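Local structure of tyrosyl-tRNA synthetase (Pyrococcus horikoshii, 2CYC) at residues A[224-235]-A[286-296]. The protein probably catalyses the two-step attachment of tyrosine to tRNA(Tyr), through a Tyr-AMP intermediate made with ATP, as a homodimeric class I aminoacyl-tRNA synthetase. Sequence-based numbering, arbitrary orientation.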
ATOM      1  N   HIS A 224       1.045 -28.781   7.791  1.00 16.72           N
ATOM      2  CA  HIS A 224       1.236 -29.516   6.551  1.00 19.92           C
ATOM      3  C   HIS A 224       0.121 -29.235   5.538  1.00 21.86           C
ATOM      4  O   HIS A 224      -1.051 -29.094   5.905  1.00 16.61           O
ATOM      5  CB  HIS A 224       1.288 -31.014   6.883  1.00 19.05           C
ATOM      6  CG  HIS A 224       1.379 -31.906   5.684  1.00 23.03           C
ATOM      7  ND1 HIS A 224       2.546 -32.084   4.973  1.00 21.20           N
ATOM      8  CD2 HIS A 224       0.449 -32.688   5.085  1.00 21.64           C
ATOM      9  CE1 HIS A 224       2.334 -32.942   3.991  1.00 19.51           C
ATOM     10  NE2 HIS A 224       1.069 -33.324   4.038  1.00 22.98           N
ATOM     11  N   LEU A 225       0.494 -29.142   4.265  1.00 17.64           N
ATOM     12  CA  LEU A 225      -0.489 -28.917   3.211  1.00 19.16           C
ATOM     13  C   LEU A 225      -0.893 -30.266   2.607  1.00 19.24           C
ATOM     14  O   LEU A 225      -0.079 -30.938   1.983  1.00 20.71           O
ATOM     15  CB  LEU A 225       0.098 -28.020   2.122  1.00 20.55           C
ATOM     16  CG  LEU A 225       0.601 -26.630   2.531  1.00 21.17           C
ATOM     17  CD1 LEU A 225       1.190 -25.934   1.299  1.00 22.10           C
ATOM     18  CD2 LEU A 225      -0.550 -25.808   3.115  1.00 17.37           C
ATOM     19  N   LEU A 226      -2.141 -30.681   2.803  1.00 20.64           N
ATOM     20  CA  LEU A 226      -2.583 -31.950   2.232  1.00 21.75           C
ATOM     21  C   LEU A 226      -2.581 -31.863   0.701  1.00 22.56           C
ATOM     22  O   LEU A 226      -2.993 -30.857   0.123  1.00 24.38           O
ATOM     23  CB  LEU A 226      -3.995 -32.309   2.719  1.00 21.91           C
ATOM     24  CG  LEU A 226      -4.204 -32.638   4.203  1.00 21.13           C
ATOM     25  CD1 LEU A 226      -5.690 -32.907   4.445  1.00 23.08           C
ATOM     26  CD2 LEU A 226      -3.379 -33.860   4.594  1.00 22.83           C
ATOM     27  N   LEU A 227      -2.117 -32.924   0.055  1.00 25.70           N
ATOM     28  CA  LEU A 227      -2.072 -32.991  -1.402  1.00 23.84           C
ATOM     29  C   LEU A 227      -3.441 -33.258  -2.000  1.00 26.18           C
ATOM     30  O   LEU A 227      -4.305 -33.858  -1.356  1.00 22.38           O
ATOM     31  CB  LEU A 227      -1.141 -34.116  -1.852  1.00 22.25           C
ATOM     32  CG  LEU A 227       0.346 -33.950  -1.558  1.00 27.64           C
ATOM     33  CD1 LEU A 227       1.081 -35.235  -1.915  1.00 27.98           C
ATOM     34  CD2 LEU A 227       0.893 -32.753  -2.345  1.00 22.60           C
ATOM     35  N   GLY A 228      -3.642 -32.796  -3.231  1.00 24.92           N
ATOM     36  CA  GLY A 228      -4.886 -33.071  -3.920  1.00 23.39           C
ATOM     37  C   GLY A 228      -4.793 -34.546  -4.305  1.00 21.03           C
ATOM     38  O   GLY A 228      -3.706 -35.114  -4.280  1.00 19.84           O
ATOM     39  N   LEU A 229      -5.907 -35.170  -4.674  1.00 23.29           N
ATOM     40  CA  LEU A 229      -5.901 -36.591  -5.019  1.00 24.30           C
ATOM     41  C   LEU A 229      -5.509 -36.921  -6.460  1.00 27.92           C
ATOM     42  O   LEU A 229      -5.344 -38.090  -6.799  1.00 26.77           O
ATOM     43  CB  LEU A 229      -7.276 -37.190  -4.721  1.00 19.79           C
ATOM     44  CG  LEU A 229      -7.722 -37.073  -3.259  1.00 25.91           C
ATOM     45  CD1 LEU A 229      -9.170 -37.516  -3.107  1.00 19.96           C
ATOM     46  CD2 LEU A 229      -6.801 -37.907  -2.381  1.00 18.51           C
ATOM     47  N   GLN A 230      -5.342 -35.897  -7.295  1.00 28.82           N
ATOM     48  CA  GLN A 230      -4.999 -36.101  -8.704  1.00 30.24           C
ATOM     49  C   GLN A 230      -3.584 -36.628  -8.946  1.00 32.68           C
ATOM     50  O   GLN A 230      -2.676 -36.389  -8.147  1.00 30.49           O
ATOM     51  CB  GLN A 230      -5.193 -34.794  -9.491  1.00 28.08           C
ATOM     52  CG  GLN A 230      -4.122 -33.716  -9.254  1.00 30.05           C
ATOM     53  CD  GLN A 230      -4.288 -32.977  -7.933  1.00 32.29           C
ATOM     54  OE1 GLN A 230      -5.382 -32.937  -7.356  1.00 30.64           O
ATOM     55  NE2 GLN A 230      -3.206 -32.367  -7.461  1.00 26.39           N
ATOM     56  N   GLU A 231      -3.396 -37.346 -10.054  1.00 35.69           N
ATOM     57  CA  GLU A 231      -2.074 -37.870 -10.372  1.00 41.21           C
ATOM     58  C   GLU A 231      -1.194 -36.705 -10.804  1.00 37.14           C
ATOM     59  O   GLU A 231      -1.681 -35.728 -11.372  1.00 40.86           O
ATOM     60  CB  GLU A 231      -2.139 -38.926 -11.484  1.00 46.88           C
ATOM     61  CG  GLU A 231      -2.558 -38.411 -12.849  1.00 61.87           C
ATOM     62  CD  GLU A 231      -1.695 -38.981 -13.972  1.00 70.91           C
ATOM     63  OE1 GLU A 231      -1.485 -40.216 -14.007  1.00 65.84           O
ATOM     64  OE2 GLU A 231      -1.230 -38.189 -14.822  1.00 77.82           O
ATOM     65  N   PRO A 232       0.117 -36.793 -10.535  1.00 36.56           N
ATOM     66  CA  PRO A 232       1.088 -35.749 -10.884  1.00 39.23           C
ATOM     67  C   PRO A 232       1.143 -35.465 -12.383  1.00 43.66           C
ATOM     68  O   PRO A 232       0.796 -36.319 -13.196  1.00 42.26           O
ATOM     69  CB  PRO A 232       2.412 -36.318 -10.379  1.00 39.98           C
ATOM     70  CG  PRO A 232       2.002 -37.334  -9.345  1.00 40.48           C
ATOM     71  CD  PRO A 232       0.796 -37.960  -9.953  1.00 35.85           C
ATOM     72  N   PRO A 233       1.600 -34.262 -12.761  1.00 46.18           N
ATOM     73  CA  PRO A 233       1.707 -33.862 -14.169  1.00 49.95           C
ATOM     74  C   PRO A 233       2.792 -34.675 -14.868  1.00 52.16           C
ATOM     75  O   PRO A 233       2.831 -34.766 -16.095  1.00 52.71           O
ATOM     76  CB  PRO A 233       2.078 -32.386 -14.074  1.00 44.34           C
ATOM     77  CG  PRO A 233       2.966 -32.371 -12.860  1.00 51.00           C
ATOM     78  CD  PRO A 233       2.184 -33.233 -11.879  1.00 44.98           C
ATOM     79  N   LYS A 234       3.669 -35.267 -14.065  1.00 53.37           N
ATOM     80  CA  LYS A 234       4.773 -36.067 -14.571  1.00 54.47           C
ATOM     81  C   LYS A 234       5.035 -37.262 -13.653  1.00 57.06           C
ATOM     82  O   LYS A 234       4.867 -37.169 -12.433  1.00 52.75           O
ATOM     83  CB  LYS A 234       6.026 -35.196 -14.658  1.00 55.25           C
ATOM     84  CG  LYS A 234       7.319 -35.972 -14.766  1.00 63.61           C
ATOM     85  CD  LYS A 234       8.512 -35.041 -14.714  1.00 64.35           C
ATOM     86  CE  LYS A 234       9.806 -35.826 -14.744  1.00 65.43           C
ATOM     87  NZ  LYS A 234      10.984 -34.928 -14.827  1.00 71.88           N
ATOM     88  N   TRP A 235       5.449 -38.382 -14.238  1.00 52.87           N
ATOM     89  CA  TRP A 235       5.736 -39.574 -13.453  1.00 53.78           C
ATOM     90  C   TRP A 235       6.637 -40.529 -14.227  1.00 54.69           C
ATOM     91  O   TRP A 235       6.443 -40.742 -15.422  1.00 57.81           O
ATOM     92  CB  TRP A 235       4.427 -40.269 -13.068  1.00 52.26           C
ATOM     93  CG  TRP A 235       4.600 -41.344 -12.041  1.00 52.70           C
ATOM     94  CD1 TRP A 235       4.858 -42.668 -12.269  1.00 54.43           C
ATOM     95  CD2 TRP A 235       4.564 -41.183 -10.617  1.00 48.24           C
ATOM     96  NE1 TRP A 235       4.983 -43.340 -11.075  1.00 52.53           N
ATOM     97  CE2 TRP A 235       4.808 -42.452 -10.045  1.00 50.15           C
ATOM     98  CE3 TRP A 235       4.352 -40.088  -9.770  1.00 46.89           C
ATOM     99  CZ2 TRP A 235       4.842 -42.657  -8.660  1.00 48.21           C
ATOM    100  CZ3 TRP A 235       4.388 -40.290  -8.392  1.00 47.93           C
ATOM    101  CH2 TRP A 235       4.632 -41.567  -7.853  1.00 46.39           C
ATOM    102  N   TYR A 286       5.465 -40.348  -3.119  1.00 30.44           N
ATOM    103  CA  TYR A 286       4.428 -39.412  -3.536  1.00 32.29           C
ATOM    104  C   TYR A 286       3.146 -40.230  -3.627  1.00 32.19           C
ATOM    105  O   TYR A 286       2.943 -41.002  -4.568  1.00 31.74           O
ATOM    106  CB  TYR A 286       4.761 -38.767  -4.887  1.00 28.10           C
ATOM    107  CG  TYR A 286       3.758 -37.703  -5.250  1.00 28.28           C
ATOM    108  CD1 TYR A 286       2.498 -38.049  -5.726  1.00 23.93           C
ATOM    109  CD2 TYR A 286       4.029 -36.354  -5.025  1.00 26.15           C
ATOM    110  CE1 TYR A 286       1.525 -37.090  -5.962  1.00 21.69           C
ATOM    111  CE2 TYR A 286       3.058 -35.377  -5.260  1.00 24.99           C
ATOM    112  CZ  TYR A 286       1.809 -35.756  -5.725  1.00 27.45           C
ATOM    113  OH  TYR A 286       0.830 -34.816  -5.942  1.00 27.02           O
ATOM    114  N   ASN A 287       2.279 -40.046  -2.641  1.00 28.21           N
ATOM    115  CA  ASN A 287       1.024 -40.770  -2.582  1.00 26.99           C
ATOM    116  C   ASN A 287       0.004 -39.931  -1.812  1.00 26.80           C
ATOM    117  O   ASN A 287       0.029 -39.881  -0.580  1.00 23.44           O
ATOM    118  CB  ASN A 287       1.291 -42.102  -1.871  1.00 25.49           C
ATOM    119  CG  ASN A 287       0.116 -43.056  -1.924  1.00 28.38           C
ATOM    120  OD1 ASN A 287       0.302 -44.276  -2.021  1.00 33.03           O
ATOM    121  ND2 ASN A 287      -1.095 -42.520  -1.839  1.00 20.70           N
ATOM    122  N   PRO A 288      -0.902 -39.256  -2.533  1.00 25.79           N
ATOM    123  CA  PRO A 288      -1.919 -38.421  -1.888  1.00 25.13           C
ATOM    124  C   PRO A 288      -2.732 -39.167  -0.834  1.00 26.32           C
ATOM    125  O   PRO A 288      -3.058 -38.616   0.221  1.00 23.94           O
ATOM    126  CB  PRO A 288      -2.772 -37.954  -3.063  1.00 27.24           C
ATOM    127  CG  PRO A 288      -1.758 -37.881  -4.184  1.00 30.11           C
ATOM    128  CD  PRO A 288      -0.988 -39.157  -4.001  1.00 22.72           C
ATOM    129  N   VAL A 289      -3.048 -40.427  -1.112  1.00 23.28           N
ATOM    130  CA  VAL A 289      -3.828 -41.196  -0.168  1.00 22.53           C
ATOM    131  C   VAL A 289      -3.076 -41.438   1.137  1.00 24.22           C
ATOM    132  O   VAL A 289      -3.649 -41.261   2.217  1.00 23.44           O
ATOM    133  CB  VAL A 289      -4.279 -42.547  -0.759  1.00 26.52           C
ATOM    134  CG1 VAL A 289      -5.037 -43.337   0.303  1.00 18.51           C
ATOM    135  CG2 VAL A 289      -5.173 -42.313  -1.980  1.00 23.76           C
ATOM    136  N   LEU A 290      -1.811 -41.847   1.051  1.00 19.56           N
ATOM    137  CA  LEU A 290      -1.032 -42.089   2.267  1.00 22.87           C
ATOM    138  C   LEU A 290      -0.839 -40.759   3.005  1.00 22.67           C
ATOM    139  O   LEU A 290      -0.754 -40.732   4.232  1.00 24.82           O
ATOM    140  CB  LEU A 290       0.341 -42.707   1.938  1.00 23.34           C
ATOM    141  CG  LEU A 290       0.415 -44.181   1.506  1.00 31.67           C
ATOM    142  CD1 LEU A 290       1.866 -44.526   1.152  1.00 24.32           C
ATOM    143  CD2 LEU A 290      -0.089 -45.094   2.635  1.00 20.45           C
ATOM    144  N   ASP A 291      -0.767 -39.668   2.243  1.00 19.23           N
ATOM    145  CA  ASP A 291      -0.602 -38.327   2.799  1.00 21.25           C
ATOM    146  C   ASP A 291      -1.785 -38.041   3.738  1.00 21.99           C
ATOM    147  O   ASP A 291      -1.606 -37.568   4.860  1.00 23.40           O
ATOM    148  CB  ASP A 291      -0.562 -37.307   1.651  1.00 25.71           C
ATOM    149  CG  ASP A 291      -0.228 -35.891   2.120  1.00 31.05           C
ATOM    150  OD1 ASP A 291      -1.045 -34.975   1.892  1.00 29.75           O
ATOM    151  OD2 ASP A 291       0.854 -35.687   2.705  1.00 31.47           O
ATOM    152  N   TRP A 292      -2.992 -38.357   3.274  1.00 19.23           N
ATOM    153  CA  TRP A 292      -4.204 -38.151   4.058  1.00 17.22           C
ATOM    154  C   TRP A 292      -4.263 -39.120   5.242  1.00 22.31           C
ATOM    155  O   TRP A 292      -4.727 -38.763   6.337  1.00 17.95           O
ATOM    156  CB  TRP A 292      -5.441 -38.331   3.165  1.00 17.36           C
ATOM    157  CG  TRP A 292      -5.658 -37.206   2.177  1.00 18.85           C
ATOM    158  CD1 TRP A 292      -4.705 -36.365   1.669  1.00 22.57           C
ATOM    159  CD2 TRP A 292      -6.896 -36.838   1.538  1.00 21.63           C
ATOM    160  NE1 TRP A 292      -5.270 -35.500   0.759  1.00 19.33           N
ATOM    161  CE2 TRP A 292      -6.610 -35.766   0.657  1.00 20.55           C
ATOM    162  CE3 TRP A 292      -8.216 -37.309   1.622  1.00 19.90           C
ATOM    163  CZ2 TRP A 292      -7.599 -35.152  -0.135  1.00 16.40           C
ATOM    164  CZ3 TRP A 292      -9.204 -36.699   0.830  1.00 15.39           C
ATOM    165  CH2 TRP A 292      -8.884 -35.630  -0.035  1.00 14.82           C
ATOM    166  N   VAL A 293      -3.797 -40.348   5.028  1.00 19.72           N
ATOM    167  CA  VAL A 293      -3.792 -41.345   6.098  1.00 23.04           C
ATOM    168  C   VAL A 293      -2.867 -40.870   7.225  1.00 21.42           C
ATOM    169  O   VAL A 293      -3.209 -40.944   8.398  1.00 20.48           O
ATOM    170  CB  VAL A 293      -3.277 -42.734   5.597  1.00 22.73           C
ATOM    171  CG1 VAL A 293      -3.001 -43.648   6.783  1.00 14.17           C
ATOM    172  CG2 VAL A 293      -4.304 -43.380   4.674  1.00 21.89           C
ATOM    173  N   GLU A 294      -1.696 -40.371   6.862  1.00 22.34           N
ATOM    174  CA  GLU A 294      -0.756 -39.919   7.869  1.00 24.63           C
ATOM    175  C   GLU A 294      -1.223 -38.706   8.666  1.00 24.19           C
ATOM    176  O   GLU A 294      -1.153 -38.712   9.888  1.00 19.86           O
ATOM    177  CB  GLU A 294       0.599 -39.586   7.242  1.00 20.94           C
ATOM    178  CG  GLU A 294       1.625 -39.171   8.304  1.00 24.55           C
ATOM    179  CD  GLU A 294       2.999 -38.910   7.736  1.00 22.37           C
ATOM    180  OE1 GLU A 294       3.937 -38.720   8.535  1.00 34.02           O
ATOM    181  OE2 GLU A 294       3.144 -38.883   6.495  1.00 27.85           O
ATOM    182  N   TYR A 295      -1.700 -37.673   7.975  1.00 19.62           N
ATOM    183  CA  TYR A 295      -2.117 -36.443   8.642  1.00 24.90           C
ATOM    184  C   TYR A 295      -3.544 -36.342   9.172  1.00 22.63           C
ATOM    185  O   TYR A 295      -3.824 -35.503  10.021  1.00 21.34           O
ATOM    186  CB  TYR A 295      -1.804 -35.262   7.729  1.00 17.18           C
ATOM    187  CG  TYR A 295      -0.318 -35.047   7.616  1.00 23.50           C
ATOM    188  CD1 TYR A 295       0.371 -34.305   8.576  1.00 21.32           C
ATOM    189  CD2 TYR A 295       0.419 -35.640   6.582  1.00 20.99           C
ATOM    190  CE1 TYR A 295       1.760 -34.158   8.513  1.00 26.09           C
ATOM    191  CE2 TYR A 295       1.807 -35.504   6.511  1.00 20.50           C
ATOM    192  CZ  TYR A 295       2.469 -34.761   7.479  1.00 26.24           C
ATOM    193  OH  TYR A 295       3.839 -34.623   7.415  1.00 31.30           O
ATOM    194  N   ILE A 296      -4.445 -37.183   8.680  1.00 22.75           N
ATOM    195  CA  ILE A 296      -5.816 -37.152   9.170  1.00 19.87           C
ATOM    196  C   ILE A 296      -6.054 -38.341  10.100  1.00 21.70           C
ATOM    197  O   ILE A 296      -6.211 -38.174  11.315  1.00 21.35           O
ATOM    198  CB  ILE A 296      -6.849 -37.183   8.001  1.00 18.99           C
ATOM    199  CG1 ILE A 296      -6.665 -35.944   7.108  1.00 14.40           C
ATOM    200  CG2 ILE A 296      -8.272 -37.209   8.557  1.00 21.99           C
ATOM    201  CD1 ILE A 296      -7.682 -35.823   5.970  1.00 14.20           C
TER
HETATM  202  O   HOH W   1      -1.638 -35.231  -6.064  1.00 29.99           O
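D291 and W292, neighbours on helix 288-297, clasp L227 from its two backbone ends and show how polar side chains can fasten an irregular strand-like loop to a helix. The loop, 224-235, leaves strand 214-223 of the class I catalytic core and runs toward helix 240-250, beside the KMSKS region. The amide N of L227 gives a nearly straight bond, 169°, to OD1 of D291, 3.0 Å long, meeting it on the anti side and somewhat out of the carboxylate plane. One residue along the helix, NE1 of W292 reaches O of L227 at 2.8 Å, lying in the carbonyl plane. OD2 of D291 uses its syn lone pair for NE2 of H224, 2.7 Å away, so the carboxylate is gripped at both oxygens. With CG anti to the backbone N (chi1 176°), H224 swings its imidazole over the Y295 ring in an offset stack, centroids 3.7 Å apart and planes nearly parallel at 9°. This second hold limits how the imidazole can turn beside D291.

Around these bonds L226, L227 and L229 pack. CD2 of L229 sits over the six-membered ring of W292, CD1 of L227 lies over the Y286 ring, and CD2 of L226 packs on CB of Y295 while its CD1 meets CD1 of I296. CG of P232 presses on CE1 of Y286. Were W292 an alanine, O of L227 would probably lose its indole donor and a gap would open against CD2 of L229. Farther out, L347 of helix 336-350 also touches W292, and Q230 turns to S255 of the KMSKS motif and to the backbone of M250, tying the loop to that region. Between the segments, a single water accepts from OH of Y286 at 2.5 Å while donating to O of G228 and O of Q230.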